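PDB 3OCJ: putative exported protein from Bordetella parapertussis, which is of unknown function but contains a Rossmann-like methyltransferase domain and so probably binds S-adenosylmethionine and transfers its methyl group. Local coordinates for residues Glu132-Asp137 / Arg161-His166; Phe108-Gln113 / Arg287-Arg292; Pro201-Val206 / Arg275-Glu280; Gln28-Gln33 / Ala42-Leu47. All blocks are in the same frame, centred on the assembly; numbering follows the deposited sequence. Where two conformers were deposited one is given.

Overall arrangement
From the N terminus, contact 4 comes first and closes a short loop, pairing helix 15-33 with helix 41-53 in a helical region about 38 Å, centre to centre, from contact 2. Contact 2 opens on helix 96-115 and closes last, on strand 286-289, so its long loop encloses both contact 1 and contact 3. These two lie in series and no loops cross. Contact 1 ties the chain after strand 121-124 to the end of helix 153-163; contact 3 joins helices 203-216 and 271-280. Contacts 1 and 2 meet where Asp137 approaches Gln113, and contacts 2 and 3 where Phe288 packs against Arg275. Contacts 1 to 3 thus all involve elements of, or flanking, one mixed sheet.

Contact 1 (Glu132-Asp137 / Arg161-His166); sequences ELLALD and RLAAGH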
# COMPACT_ATOMS: atom_id res chain seq x y z
N GLU A 132 -0.13 9.69 -5.69
CA GLU A 132 0.63 9.41 -6.90
C GLU A 132 0.12 10.26 -8.08
O GLU A 132 0.92 10.83 -8.81
CB GLU A 132 0.64 7.91 -7.22
CG GLU A 132 -0.66 7.31 -7.73
CD GLU A 132 -1.71 7.10 -6.65
OE1 GLU A 132 -1.52 7.59 -5.51
OE2 GLU A 132 -2.73 6.44 -6.93
N LEU A 133 -1.19 10.38 -8.24
CA LEU A 133 -1.73 11.15 -9.35
C LEU A 133 -1.47 12.65 -9.21
O LEU A 133 -1.24 13.35 -10.20
CB LEU A 133 -3.23 10.88 -9.53
CG LEU A 133 -3.65 9.45 -9.87
CD1 LEU A 133 -5.16 9.41 -10.13
CD2 LEU A 133 -2.89 8.91 -11.07
N LEU A 134 -1.50 13.16 -7.99
CA LEU A 134 -1.28 14.59 -7.76
C LEU A 134 0.20 14.97 -7.86
O LEU A 134 0.54 16.14 -7.90
CB LEU A 134 -1.86 15.01 -6.41
CG LEU A 134 -3.39 14.93 -6.28
CD1 LEU A 134 -3.82 15.15 -4.84
CD2 LEU A 134 -4.08 15.94 -7.20
N ALA A 135 1.07 13.97 -7.92
CA ALA A 135 2.51 14.22 -8.01
C ALA A 135 3.02 14.25 -9.46
O ALA A 135 4.17 14.61 -9.70
CB ALA A 135 3.29 13.19 -7.20
N LEU A 136 2.17 13.87 -10.41
CA LEU A 136 2.62 13.77 -11.80
C LEU A 136 2.78 15.13 -12.47
O LEU A 136 2.27 16.14 -11.98
CB LEU A 136 1.66 12.90 -12.62
CG LEU A 136 1.37 11.49 -12.11
CD1 LEU A 136 0.38 10.77 -13.01
CD2 LEU A 136 2.65 10.69 -11.98
N ASP A 137 3.51 15.14 -13.58
CA ASP A 137 3.75 16.36 -14.34
C ASP A 137 2.73 16.41 -15.47
O ASP A 137 2.76 15.57 -16.38
CB ASP A 137 5.18 16.34 -14.89
CG ASP A 137 5.52 17.57 -15.72
OD1 ASP A 137 4.65 18.44 -15.90
OD2 ASP A 137 6.67 17.66 -16.19
N ARG A 161 -9.01 17.57 -0.07
CA ARG A 161 -8.18 18.52 0.67
C ARG A 161 -6.76 18.61 0.11
O ARG A 161 -6.19 19.70 0.03
CB ARG A 161 -8.14 18.18 2.16
CG ARG A 161 -9.49 18.32 2.87
CD ARG A 161 -9.33 18.32 4.39
NE ARG A 161 -8.69 17.10 4.89
CZ ARG A 161 -9.34 16.00 5.25
NH1 ARG A 161 -10.66 15.94 5.16
NH2 ARG A 161 -8.67 14.94 5.69
N LEU A 162 -6.19 17.47 -0.28
CA LEU A 162 -4.83 17.46 -0.81
C LEU A 162 -4.78 18.11 -2.19
O LEU A 162 -3.78 18.73 -2.56
CB LEU A 162 -4.30 16.02 -0.88
CG LEU A 162 -2.83 15.86 -1.28
CD1 LEU A 162 -1.93 16.54 -0.25
CD2 LEU A 162 -2.45 14.38 -1.42
N ALA A 163 -5.88 18.00 -2.94
CA ALA A 163 -5.93 18.51 -4.30
C ALA A 163 -6.37 19.98 -4.36
O ALA A 163 -6.33 20.59 -5.43
CB ALA A 163 -6.86 17.66 -5.15
N ALA A 164 -6.79 20.52 -3.22
CA ALA A 164 -7.46 21.83 -3.19
C ALA A 164 -6.75 22.95 -3.94
O ALA A 164 -7.40 23.79 -4.57
CB ALA A 164 -7.76 22.25 -1.75
N GLY A 165 -5.42 22.98 -3.88
CA GLY A 165 -4.66 24.03 -4.53
C GLY A 165 -3.96 23.58 -5.80
O GLY A 165 -3.17 24.32 -6.39
N HIS A 166 -4.26 22.35 -6.21
CA HIS A 166 -3.61 21.72 -7.35
C HIS A 166 -4.18 22.24 -8.67
O HIS A 166 -5.34 22.66 -8.74
CB HIS A 166 -3.80 20.21 -7.25
CG HIS A 166 -2.89 19.41 -8.14
ND1 HIS A 166 -3.13 19.23 -9.48
CD2 HIS A 166 -1.76 18.73 -7.86
CE1 HIS A 166 -2.18 18.48 -9.99
NE2 HIS A 166 -1.33 18.16 -9.03
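Leu134 meets Leu162, Ala163 and His166 at once, and its side chain and its carbonyl serve different kinds of contact. The apolar part comes from the two methyl branches. CD1 of Leu134 rests against CD2 of Leu162 at 3.8 Å, the two side chains crossing at a slant, while Leu134 CD2 lies 3.9 Å from the CB of Ala163. The aromatic part belongs to the same CD2: it stands 3.8 Å from the centroid of the His166 ring and only 15° off the ring normal, which identifies a CH-pi contact over the face.

The polar part is one hydrogen bond. His166 NE2 donates to Leu134 O over 3.0 Å, with an N-H...O angle of 135°, so the bond is bent; the acceptor also sits somewhat out of the ring plane. At the other ring nitrogen, ND1 is hydrogen-bonded to the backbone N of Leu168. With both nitrogens engaged and a methyl over one face, the rotation of the ring is well defined. A type I turn from Ala163 to His166, closed by His166 N to Ala163 O at 2.8 Å, brings His166 back to helix 131-134, and CG set anti to the backbone N (chi1 -164°) carries the imidazole to Leu134.

Leu133 faces strand 121-124, placing the contact beside the sheet. Such packing joins consecutive beta-alpha units of the Rossmann-like methyltransferase fold, here those beginning with parallel neighbours 121-124 and 145-150.

Contact 2 (Phe108-Gln113 / Arg287-Arg292); sequences FRRALQ and RFEDDR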
# COMPACT_ATOMS: atom_id res chain seq x y z
N PHE A 108 5.53 3.58 -9.57
CA PHE A 108 4.18 3.97 -9.98
C PHE A 108 4.23 5.32 -10.69
O PHE A 108 3.60 5.51 -11.72
CB PHE A 108 3.25 4.08 -8.76
CG PHE A 108 2.53 2.80 -8.40
CD1 PHE A 108 3.22 1.60 -8.26
CD2 PHE A 108 1.17 2.81 -8.16
CE1 PHE A 108 2.56 0.42 -7.91
CE2 PHE A 108 0.50 1.64 -7.82
CZ PHE A 108 1.20 0.44 -7.68
N ARG A 109 4.94 6.29 -10.10
CA ARG A 109 5.00 7.61 -10.70
C ARG A 109 5.64 7.53 -12.08
O ARG A 109 5.13 8.13 -13.04
CB ARG A 109 5.75 8.58 -9.79
CG ARG A 109 4.92 9.07 -8.62
CD ARG A 109 5.70 10.06 -7.77
NE ARG A 109 6.14 11.21 -8.56
CZ ARG A 109 7.02 12.11 -8.14
NH1 ARG A 109 7.56 12.00 -6.93
NH2 ARG A 109 7.36 13.12 -8.93
N ARG A 110 6.75 6.80 -12.21
CA ARG A 110 7.39 6.70 -13.52
C ARG A 110 6.48 6.03 -14.55
O ARG A 110 6.42 6.45 -15.72
CB ARG A 110 8.73 5.95 -13.44
CG ARG A 110 9.85 6.73 -12.77
CD ARG A 110 11.22 6.07 -13.03
NE ARG A 110 11.20 4.65 -12.68
CZ ARG A 110 11.31 3.65 -13.55
NH1 ARG A 110 11.23 2.40 -13.11
NH2 ARG A 110 11.52 3.87 -14.85
N ALA A 111 5.79 4.97 -14.12
CA ALA A 111 4.93 4.23 -15.04
C ALA A 111 3.74 5.08 -15.46
O ALA A 111 3.41 5.15 -16.65
CB ALA A 111 4.46 2.92 -14.41
N LEU A 112 3.09 5.73 -14.50
CA LEU A 112 1.94 6.55 -14.85
C LEU A 112 2.38 7.69 -15.75
O LEU A 112 1.73 7.98 -16.75
CB LEU A 112 1.22 7.05 -13.59
CG LEU A 112 0.59 5.93 -12.76
CD1 LEU A 112 0.27 6.42 -11.36
CD2 LEU A 112 -0.66 5.34 -13.45
N GLN A 113 3.52 8.31 -15.44
CA GLN A 113 4.01 9.40 -16.27
C GLN A 113 4.27 8.96 -17.71
O GLN A 113 3.92 9.67 -18.66
CB GLN A 113 5.29 10.01 -15.67
CG GLN A 113 5.70 11.31 -16.35
CD GLN A 113 4.80 12.47 -15.95
OE1 GLN A 113 4.60 12.73 -14.76
NE2 GLN A 113 4.24 13.16 -16.94
N ARG A 287 4.83 -5.97 -17.61
CA ARG A 287 6.15 -5.46 -17.26
C ARG A 287 6.21 -5.32 -15.75
O ARG A 287 5.34 -4.70 -15.13
CB ARG A 287 6.38 -4.10 -17.92
CG ARG A 287 7.58 -3.31 -17.38
CD ARG A 287 8.93 -3.99 -17.62
NE ARG A 287 10.01 -3.21 -17.01
CZ ARG A 287 11.15 -3.72 -16.55
NH1 ARG A 287 11.37 -5.02 -16.59
NH2 ARG A 287 12.06 -2.93 -16.00
N PHE A 288 7.23 -5.92 -15.14
CA PHE A 288 7.43 -5.76 -13.70
C PHE A 288 8.54 -4.75 -13.44
O PHE A 288 9.59 -4.77 -14.09
CB PHE A 288 7.76 -7.11 -13.04
CG PHE A 288 6.64 -8.11 -13.08
CD1 PHE A 288 5.67 -8.14 -12.09
CD2 PHE A 288 6.55 -9.04 -14.11
CE1 PHE A 288 4.64 -9.06 -12.12
CE2 PHE A 288 5.52 -9.96 -14.15
CZ PHE A 288 4.56 -9.97 -13.15
N GLU A 289 8.31 -3.86 -12.49
CA GLU A 289 9.32 -2.92 -12.03
C GLU A 289 9.62 -3.26 -10.58
O GLU A 289 8.86 -2.91 -9.67
CB GLU A 289 8.85 -1.47 -12.17
CG GLU A 289 8.68 -1.03 -13.63
CD GLU A 289 10.01 -0.81 -14.35
OE1 GLU A 289 11.06 -0.72 -13.67
OE2 GLU A 289 10.01 -0.70 -15.59
N ASP A 290 10.72 -3.97 -10.37
CA ASP A 290 11.06 -4.46 -9.04
C ASP A 290 11.77 -3.41 -8.21
O ASP A 290 12.66 -2.70 -8.70
CB ASP A 290 11.97 -5.68 -9.12
CG ASP A 290 11.25 -6.93 -9.59
OD1 ASP A 290 10.00 -6.98 -9.55
OD2 ASP A 290 11.95 -7.91 -9.97
N ASP A 291 11.41 -3.33 -6.93
CA ASP A 291 12.23 -2.60 -5.98
C ASP A 291 13.53 -3.38 -5.77
O ASP A 291 13.66 -4.54 -6.18
CB ASP A 291 11.48 -2.44 -4.65
CG ASP A 291 11.08 -3.79 -4.05
OD1 ASP A 291 10.33 -4.53 -4.73
OD2 ASP A 291 11.52 -4.11 -2.93
N ARG A 292 14.52 -2.74 -5.15
CA ARG A 292 15.84 -3.33 -5.04
C ARG A 292 15.83 -4.72 -4.41
O ARG A 292 16.46 -5.64 -4.92
CB ARG A 292 16.77 -2.40 -4.25
CG ARG A 292 17.13 -1.12 -5.00
CD ARG A 292 18.06 -0.25 -4.16
NE ARG A 292 19.33 -0.94 -3.87
CZ ARG A 292 19.57 -1.66 -2.78
NH1 ARG A 292 18.63 -1.81 -1.85
NH2 ARG A 292 20.75 -2.24 -2.62
O HOH W 1 11.74 1.39 -16.21
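Arg110, on helix 96-115, and Glu289, on strand 286-289, bury almost equal areas and supply the direct link between their segments. Arg110 NH1 reaches Glu289 OE1 at 3.2 Å, a salt bridge whose hydrogen bond is weak, its N-H...O angle being 136°. The oxygen lies at the edge of the guanidinium, near its plane, but the two flat groups stand 83° apart, so this is not the coplanar, two-pronged pairing of arginine with carboxylate.

Water 1 supplies a second path. It accepts from Arg110 NH2 at 2.8 Å and donates to Glu289 OE2, also at 2.8 Å, so the guanidinium reaches one carboxylate oxygen directly and the other through solvent. Arg110 NH1 is further hydrogen-bonded to His107 ND1, one turn earlier on its own helix, which helps hold that end of the group.

Glu289 bends at its second torsion (chi2 -74°), bringing its carboxylate alongside Arg287 of the same strand. OE2 accepts from Arg287 NE at 2.9 Å, approached from above the carboxylate plane, and more weakly from Arg287 NH2 at 3.1 Å. The carboxylate therefore lies between two arginines and probably offsets their charges, with Arg110 NH1 and Arg287 NH2 6.1 Å apart.

Beneath this surface network, Phe108 and Ala111 of the helix pack on Thr298 and Ile300 of the adjacent strand. The result is a salt-bridge network fastening a helix to the antiparallel edge of a methyltransferase-type, Rossmann-like sheet.

Contact 3 (Pro201-Val206 / Arg275-Glu280); sequences PDDARV and RAQLEE
Gln277 links helices 203-216 and 271-280 of the Rossmann-like methyltransferase fold, meeting Asp203 and Val206 with its amide. Its CG is anti to its own carbonyl carbon and the chain runs on extended (chi2 172°), which carries the amide to the first turn of helix 203-216. There NE2 donates to Asp203 O over 3.1 Å. The acceptor lies close to the amide plane, but the N-H...O angle of 136° makes the bond bent. Asp203 O also takes a hydrogen bond from Thr207 OG1, so this carbonyl serves two side chains.

Val206 turns CG1 anti to its backbone N (chi1 170°), which places that methyl 3.6 Å from Gln277 NE2; the two side chains cross at a slant. Gln277 is flanked further by Thr207, Tyr210 and Arg269. The carboxylate of Asp203 is engaged separately: OD1 forms a salt bridge with Arg269 NE and a hydrogen bond to a glycerol, probably from the crystallisation liquor.

The helix start that presents Asp203 is itself capped. Asp202 occupies the N-cap position, and its OD2 accepts from Arg205 N at 2.9 Å through the anti lone pair.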
# COMPACT_ATOMS: atom_id res chain seq x y z
N PRO A 201 -6.24 -12.90 1.11
CA PRO A 201 -5.48 -14.15 0.92
C PRO A 201 -6.06 -15.09 -0.16
O PRO A 201 -5.33 -15.96 -0.66
CB PRO A 201 -5.52 -14.80 2.30
CG PRO A 201 -6.77 -14.26 2.93
CD PRO A 201 -6.89 -12.84 2.43
N ASP A 202 -7.32 -14.91 -0.52
CA ASP A 202 -7.93 -15.79 -1.52
C ASP A 202 -7.54 -15.38 -2.94
O ASP A 202 -7.91 -14.31 -3.42
CB ASP A 202 -9.45 -15.82 -1.37
CG ASP A 202 -10.09 -16.85 -2.29
OD1 ASP A 202 -10.24 -18.01 -1.86
OD2 ASP A 202 -10.42 -16.51 -3.43
N ASP A 203 -6.80 -16.26 -3.61
CA ASP A 203 -6.27 -15.95 -4.94
C ASP A 203 -7.37 -15.64 -5.95
O ASP A 203 -7.25 -14.71 -6.75
CB ASP A 203 -5.43 -17.12 -5.46
CG ASP A 203 -4.15 -17.34 -4.65
OD1 ASP A 203 -3.73 -16.45 -3.89
OD2 ASP A 203 -3.56 -18.44 -4.81
N ALA A 204 -8.46 -16.41 -5.92
CA ALA A 204 -9.53 -16.19 -6.87
C ALA A 204 -10.21 -14.84 -6.68
O ALA A 204 -10.61 -14.21 -7.65
CB ALA A 204 -10.56 -17.32 -6.82
N ARG A 205 -10.35 -14.39 -5.43
CA ARG A 205 -10.95 -13.08 -5.20
C ARG A 205 -10.08 -11.98 -5.80
O ARG A 205 -10.59 -10.99 -6.33
CB ARG A 205 -11.21 -12.83 -3.71
CG ARG A 205 -12.34 -13.70 -3.15
CD ARG A 205 -12.59 -13.40 -1.67
NE ARG A 205 -13.70 -14.19 -1.14
CZ ARG A 205 -14.97 -13.82 -1.16
NH1 ARG A 205 -15.32 -12.66 -1.69
NH2 ARG A 205 -15.90 -14.62 -0.65
N VAL A 206 -8.76 -12.14 -5.72
CA VAL A 206 -7.86 -11.17 -6.33
C VAL A 206 -7.91 -11.23 -7.86
O VAL A 206 -7.95 -10.19 -8.52
CB VAL A 206 -6.42 -11.33 -5.77
CG1 VAL A 206 -5.42 -10.49 -6.58
CG2 VAL A 206 -6.40 -10.90 -4.32
N ARG A 275 1.35 -12.93 -12.35
CA ARG A 275 1.21 -13.06 -13.79
C ARG A 275 0.04 -13.96 -14.18
O ARG A 275 -0.75 -13.61 -15.06
CB ARG A 275 2.50 -13.62 -14.41
CG ARG A 275 2.32 -14.04 -15.87
CD ARG A 275 3.63 -14.50 -16.50
NE ARG A 275 4.60 -13.42 -16.61
CZ ARG A 275 4.59 -12.51 -17.58
NH1 ARG A 275 3.66 -12.56 -18.53
NH2 ARG A 275 5.50 -11.55 -17.62
N ALA A 276 -0.06 -15.11 -13.53
CA ALA A 276 -1.17 -16.03 -13.80
C ALA A 276 -2.53 -15.37 -13.56
O ALA A 276 -3.45 -15.52 -14.37
CB ALA A 276 -1.02 -17.30 -12.95
N GLN A 277 -2.65 -14.63 -12.46
CA GLN A 277 -3.92 -13.96 -12.18
C GLN A 277 -4.23 -12.90 -13.24
O GLN A 277 -5.36 -12.80 -13.72
CB GLN A 277 -3.87 -13.32 -10.80
CG GLN A 277 -3.72 -14.31 -9.65
CD GLN A 277 -3.49 -13.61 -8.34
OE1 GLN A 277 -2.53 -12.85 -8.19
NE2 GLN A 277 -4.37 -13.85 -7.37
N LEU A 278 -3.23 -12.10 -13.59
CA LEU A 278 -3.47 -11.02 -14.53
C LEU A 278 -3.79 -11.55 -15.93
O LEU A 278 -4.64 -10.99 -16.63
CB LEU A 278 -2.27 -10.06 -14.58
CG LEU A 278 -2.10 -9.16 -13.35
CD1 LEU A 278 -0.70 -8.56 -13.36
CD2 LEU A 278 -3.16 -8.06 -13.32
N GLU A 279 -3.11 -12.62 -16.33
CA GLU A 279 -3.38 -13.23 -17.63
C GLU A 279 -4.78 -13.84 -17.67
O GLU A 279 -5.49 -13.70 -18.67
CB GLU A 279 -2.29 -14.24 -17.99
CG GLU A 279 -0.97 -13.54 -18.35
CD GLU A 279 0.17 -14.48 -18.68
OE1 GLU A 279 0.06 -15.70 -18.44
OE2 GLU A 279 1.20 -13.97 -19.18
N GLU A 280 -5.19 -14.49 -16.59
CA GLU A 280 -6.55 -15.04 -16.51
C GLU A 280 -7.58 -13.92 -16.65
O GLU A 280 -8.61 -14.09 -17.30
CB GLU A 280 -6.76 -15.80 -15.19
CG GLU A 280 -8.22 -16.14 -14.88
CD GLU A 280 -8.88 -16.97 -15.96
OE1 GLU A 280 -8.18 -17.70 -16.71
OE2 GLU A 280 -10.13 -16.91 -16.06

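Contact 4 (Gln28-Gln33 / Ala42-Leu47); sequences QRILLQ and ARQIEL
Ile30 packs against Gln44 and Ile45 in an antiparallel alpha-alpha hairpin: the axes of segments 28-33 and 42-47, on helices 15-33 and 41-53, run at 170° to each other and approach to 9.8 Å. The backbones are nearest at Ile30 and Gln44, whose CA atoms are 6.8 Å apart.

In the first shell, the side chains of Ile30 and Gln44 lie alongside each other, pointing opposite ways. The CG2 branch of Ile30, set anti to its backbone N, contacts Gln44 OE1 at 3.5 Å and also lies 3.7 Å from Gln44 CB. The other branch runs on to CD1, which ends 3.7 Å from the backbone O of Gln44. Ile45 adds a looser apolar edge: its CG1 is 4.2 Å from Ile30 CG2, and its CD1 touches Leu31 CD2 at 4.1 Å. No hydrogen bond joins the two segments, so side-chain packing carries the contact.

The next shell fixes the amide that Ile30 leans on. Gln44 continues extended beyond CG, and its NE2 is hydrogen-bonded to Gly34 O and Phe39 O, both in the connection between the helices; OE1 has a weak hydrogen bond from Arg259 NH1. Helix 247-261 covers the pair further, with Leu260 against Ile30 and Leu255 against Gln44. Within segment 42-47, Arg43 NH1 forms a salt bridge with Glu46 OE1 at 3.1 Å, while Leu47 CD2 sits over the centre of the same guanidinium.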
# COMPACT_ATOMS: atom_id res chain seq x y z
N GLN A 28 1.53 -9.29 26.30
CA GLN A 28 1.43 -10.68 26.70
C GLN A 28 2.18 -11.60 25.74
O GLN A 28 2.81 -12.56 26.17
CB GLN A 28 -0.03 -11.12 26.86
CG GLN A 28 -0.61 -10.80 28.23
CD GLN A 28 0.15 -11.47 29.36
OE1 GLN A 28 0.79 -12.51 29.17
NE2 GLN A 28 0.09 -10.87 30.54
N ARG A 29 2.11 -11.30 24.45
CA ARG A 29 2.83 -12.11 23.47
C ARG A 29 4.34 -12.03 23.68
O ARG A 29 5.05 -12.99 23.43
CB ARG A 29 2.46 -11.69 22.04
CG ARG A 29 1.04 -12.06 21.66
CD ARG A 29 0.80 -11.94 20.16
NE ARG A 29 0.88 -10.56 19.67
CZ ARG A 29 -0.14 -9.71 19.63
NH1 ARG A 29 -1.34 -10.07 20.07
NH2 ARG A 29 0.05 -8.49 19.15
N ILE A 30 4.81 -10.87 24.14
CA ILE A 30 6.23 -10.69 24.44
C ILE A 30 6.61 -11.50 25.68
O ILE A 30 7.57 -12.27 25.66
CB ILE A 30 6.58 -9.22 24.70
CG1 ILE A 30 6.39 -8.38 23.44
CG2 ILE A 30 8.01 -9.09 25.18
CD1 ILE A 30 6.45 -6.88 23.71
N LEU A 31 5.84 -11.32 26.76
CA LEU A 31 6.15 -11.97 28.03
C LEU A 31 6.06 -13.49 27.94
O LEU A 31 6.84 -14.20 28.57
CB LEU A 31 5.22 -11.46 29.13
CG LEU A 31 5.33 -9.97 29.46
CD1 LEU A 31 4.34 -9.61 30.56
CD2 LEU A 31 6.74 -9.60 29.87
N LEU A 32 5.11 -13.99 27.15
CA LEU A 32 4.89 -15.43 27.04
C LEU A 32 5.87 -16.11 26.10
O LEU A 32 6.17 -17.30 26.26
CB LEU A 32 3.45 -15.72 26.60
CG LEU A 32 2.33 -15.38 27.59
CD1 LEU A 32 0.96 -15.64 26.97
CD2 LEU A 32 2.50 -16.18 28.88
N GLN A 33 6.38 -15.38 25.11
CA GLN A 33 7.23 -15.97 24.09
C GLN A 33 8.73 -15.70 24.31
O GLN A 33 9.58 -16.40 23.76
CB GLN A 33 6.78 -15.53 22.69
CG GLN A 33 5.36 -15.97 22.37
CD GLN A 33 4.86 -15.45 21.03
OE1 GLN A 33 5.60 -14.83 20.27
NE2 GLN A 33 3.58 -15.70 20.75
N ALA A 42 12.91 -7.12 27.55
CA ALA A 42 12.93 -5.70 27.88
C ALA A 42 12.98 -4.83 26.63
O ALA A 42 12.28 -3.83 26.52
CB ALA A 42 14.11 -5.38 28.80
N ARG A 43 13.82 -5.23 25.67
CA ARG A 43 13.96 -4.47 24.43
C ARG A 43 12.67 -4.51 23.62
O ARG A 43 12.25 -3.50 23.06
CB ARG A 43 15.14 -5.00 23.61
CG ARG A 43 15.34 -4.30 22.28
CD ARG A 43 15.41 -2.79 22.45
NE ARG A 43 15.86 -2.14 21.22
CZ ARG A 43 15.88 -0.82 21.03
NH1 ARG A 43 15.47 -0.00 21.99
NH2 ARG A 43 16.31 -0.32 19.88
N GLN A 44 12.02 -5.67 23.58
CA GLN A 44 10.75 -5.81 22.88
C GLN A 44 9.69 -4.91 23.49
O GLN A 44 8.88 -4.32 22.78
CB GLN A 44 10.28 -7.26 22.90
CG GLN A 44 11.15 -8.22 22.09
CD GLN A 44 10.70 -9.65 22.26
OE1 GLN A 44 9.51 -9.96 22.15
NE2 GLN A 44 11.66 -10.54 22.55
N ILE A 45 9.71 -4.81 24.82
CA ILE A 45 8.76 -3.95 25.52
C ILE A 45 9.03 -2.49 25.17
O ILE A 45 8.10 -1.71 24.99
CB ILE A 45 8.83 -4.19 27.04
CG1 ILE A 45 8.23 -5.55 27.38
CG2 ILE A 45 8.12 -3.08 27.80
CD1 ILE A 45 8.33 -5.93 28.85
N GLU A 46 10.31 -2.14 25.04
CA GLU A 46 10.67 -0.80 24.59
C GLU A 46 10.17 -0.52 23.17
O GLU A 46 9.71 0.58 22.87
CB GLU A 46 12.19 -0.59 24.66
CG GLU A 46 12.77 -0.64 26.07
CD GLU A 46 14.27 -0.40 26.08
OE1 GLU A 46 14.88 -0.38 24.99
OE2 GLU A 46 14.84 -0.24 27.18
N LEU A 47 10.28 -1.52 22.30
CA LEU A 47 9.78 -1.37 20.94
C LEU A 47 8.26 -1.16 20.95
O LEU A 47 7.74 -0.30 20.24
CB LEU A 47 10.15 -2.59 20.09
CG LEU A 47 11.64 -2.87 19.88
CD1 LEU A 47 11.82 -4.06 18.96
CD2 LEU A 47 12.35 -1.64 19.33